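Putative signal recognition particle protein (Chaetomium thermophilum, PDB 5CK4) binds GTP and GDP as the Arf-like beta subunit of the signal recognition particle receptor, which probably acts at the endoplasmic reticulum membrane. Local coordinates at residues E237-L240 with G241-R244. Numbering follows the deposited sequence.
Sequences EHEL and GRIR
Glu237 to Leu240 hand their carbonyls to the amides of Gly241 to Arg244, four consecutive i to i+4 bonds that make this one unbroken piece of the alpha-helix 229-249. The first, Gly241 N to Glu237 O, is 2.9 Å long; the last, Arg244 N to Leu240 O, stretches to 3.1 Å. On this frame Glu239 and Arg242, three residues apart, lie side by side and point the same way. Both chains leave with CG anti to the backbone N (chi1 -178° and -176°), and bends at chi2 of Glu239 and chi3 of Arg242 bring their charged ends together. A salt bridge of two nearly straight hydrogen bonds joins them: Arg242 NE to Glu239 OE1 at 3.1 Å, and the very short Arg242 NH2 to Glu239 OE2 at 2.5 Å. The carboxylate sits at the guanidinium edge, but the two planes are turned 44° apart, and NE meets OE1 from above the carboxylate plane, while OE1 stays near the guanidinium plane. Arginine suits the exposed position, its long chain reaching back to a glutamate that is buried against Ala186 of helix 180-201 and whose OE2 also shares a weak hydrogen bond with Ser183 OG. Leucine and isoleucine suit the apolar side, where Leu240 and Ile243 both pack on Tyr190; Ile243 CG1 also rests 3.2 Å from Glu239 O. Arg244 extends away to Glu283 and the carbonyl of Leu271. With an alanine at Glu239, the Arg242 guanidinium is likely to lose its carboxylate mate and be freer to turn. The paired bonds thus fix the guanidinium's rotation and probably offset the buried carboxylate's charge.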
ATOM      1  N   GLU A 237       0.915 -10.428   9.092  1.00 10.40           N
ATOM      2  CA  GLU A 237       2.119 -10.328   9.916  1.00 17.65           C
ATOM      3  C   GLU A 237       2.812 -11.676  10.032  1.00 13.91           C
ATOM      4  O   GLU A 237       4.045 -11.773   9.958  1.00 13.42           O
ATOM      5  CB  GLU A 237       1.779  -9.786  11.307  1.00 14.73           C
ATOM      6  CG  GLU A 237       1.599  -8.272  11.293  1.00 18.49           C
ATOM      7  CD  GLU A 237       1.042  -7.729  12.572  1.00 20.86           C
ATOM      8  OE1 GLU A 237       0.466  -8.511  13.366  1.00 17.57           O
ATOM      9  OE2 GLU A 237       1.181  -6.508  12.789  1.00 19.77           O
ATOM     10  N   HIS A 238       2.026 -12.722  10.220  1.00 12.37           N
ATOM     11  CA  HIS A 238       2.615 -14.045  10.292  1.00 15.07           C
ATOM     12  C   HIS A 238       3.205 -14.469   8.945  1.00 15.87           C
ATOM     13  O   HIS A 238       4.257 -15.114   8.895  1.00 18.71           O
ATOM     14  CB  HIS A 238       1.617 -15.067  10.837  1.00 25.14           C
ATOM     15  CG  HIS A 238       1.446 -14.997  12.329  1.00 30.85           C
ATOM     16  ND1 HIS A 238       0.442 -14.270  12.932  1.00 38.26           N
ATOM     17  CD2 HIS A 238       2.167 -15.544  13.336  1.00 34.07           C
ATOM     18  CE1 HIS A 238       0.540 -14.386  14.244  1.00 31.43           C
ATOM     19  NE2 HIS A 238       1.579 -15.154  14.517  1.00 34.81           N
ATOM     20  N   GLU A 239       2.568 -14.084   7.848  1.00 16.37           N
ATOM     21  CA  GLU A 239       3.110 -14.486   6.555  1.00 14.42           C
ATOM     22  C   GLU A 239       4.387 -13.716   6.206  1.00 13.64           C
ATOM     23  O   GLU A 239       5.332 -14.295   5.675  1.00 18.53           O
ATOM     24  CB  GLU A 239       2.063 -14.376   5.449  1.00 18.37           C
ATOM     25  CG  GLU A 239       2.555 -14.837   4.086  1.00 18.21           C
ATOM     26  CD  GLU A 239       2.733 -16.347   3.949  1.00 32.97           C
ATOM     27  OE1 GLU A 239       2.431 -17.100   4.896  1.00 28.26           O
ATOM     28  OE2 GLU A 239       3.191 -16.776   2.875  1.00 38.02           O
ATOM     29  N   LEU A 240       4.415 -12.420   6.499  1.00 14.17           N
ATOM     30  CA  LEU A 240       5.616 -11.600   6.293  1.00 15.36           C
ATOM     31  C   LEU A 240       6.763 -12.103   7.165  1.00 16.70           C
ATOM     32  O   LEU A 240       7.910 -12.136   6.732  1.00 14.59           O
ATOM     33  CB  LEU A 240       5.331 -10.114   6.604  1.00 11.42           C
ATOM     34  CG  LEU A 240       4.345  -9.415   5.662  1.00 17.82           C
ATOM     35  CD1 LEU A 240       3.928  -8.060   6.228  1.00 16.01           C
ATOM     36  CD2 LEU A 240       4.914  -9.250   4.253  1.00 17.68           C
ATOM     37  N   GLY A 241       6.446 -12.475   8.402  1.00 12.89           N
ATOM     38  CA  GLY A 241       7.403 -13.143   9.269  1.00 13.44           C
ATOM     39  C   GLY A 241       7.923 -14.454   8.691  1.00 17.06           C
ATOM     40  O   GLY A 241       9.127 -14.724   8.746  1.00 16.38           O
ATOM     41  N   ARG A 242       7.030 -15.282   8.147  1.00 15.74           N
ATOM     42  CA  ARG A 242       7.457 -16.547   7.552  1.00 18.80           C
ATOM     43  C   ARG A 242       8.423 -16.297   6.385  1.00 21.55           C
ATOM     44  O   ARG A 242       9.439 -16.986   6.246  1.00 20.00           O
ATOM     45  CB  ARG A 242       6.257 -17.356   7.048  1.00 18.79           C
ATOM     46  CG  ARG A 242       6.668 -18.717   6.511  1.00 22.38           C
ATOM     47  CD  ARG A 242       5.518 -19.456   5.843  1.00 30.80           C
ATOM     48  NE  ARG A 242       5.072 -18.748   4.648  1.00 35.23           N
ATOM     49  CZ  ARG A 242       5.640 -18.864   3.450  1.00 40.84           C
ATOM     50  NH1 ARG A 242       6.676 -19.675   3.274  1.00 44.09           N
ATOM     51  NH2 ARG A 242       5.169 -18.166   2.423  1.00 36.90           N
ATOM     52  N   ILE A 243       8.088 -15.321   5.549  1.00 18.12           N
ATOM     53  CA  ILE A 243       8.917 -14.981   4.388  1.00 17.93           C
ATOM     54  C   ILE A 243      10.319 -14.540   4.800  1.00 18.11           C
ATOM     55  O   ILE A 243      11.315 -15.044   4.282  1.00 19.97           O
ATOM     56  CB  ILE A 243       8.263 -13.867   3.527  1.00 17.23           C
ATOM     57  CG1 ILE A 243       6.959 -14.380   2.916  1.00 21.25           C
ATOM     58  CG2 ILE A 243       9.221 -13.401   2.407  1.00 20.24           C
ATOM     59  CD1 ILE A 243       6.060 -13.284   2.366  1.00 22.28           C
ATOM     60  N   ARG A 244      10.409 -13.601   5.733  1.00 17.20           N
ATOM     61  CA  ARG A 244      11.732 -13.112   6.116  1.00 21.10           C
ATOM     62  C   ARG A 244      12.567 -14.207   6.767  1.00 22.46           C
ATOM     63  O   ARG A 244      13.782 -14.264   6.562  1.00 20.29           O
ATOM     64  CB  ARG A 244      11.657 -11.855   6.994  1.00 15.49           C
ATOM     65  CG  ARG A 244      11.117 -12.070   8.414  1.00 16.35           C
ATOM     66  CD  ARG A 244      11.160 -10.766   9.212  1.00 17.60           C
ATOM     67  NE  ARG A 244      10.779 -10.955  10.613  1.00 13.90           N
ATOM     68  CZ  ARG A 244      10.765  -9.977  11.512  1.00 13.59           C
ATOM     69  NH1 ARG A 244      11.130  -8.750  11.151  1.00 15.87           N
ATOM     70  NH2 ARG A 244      10.406 -10.231  12.771  1.00 17.63           N
TER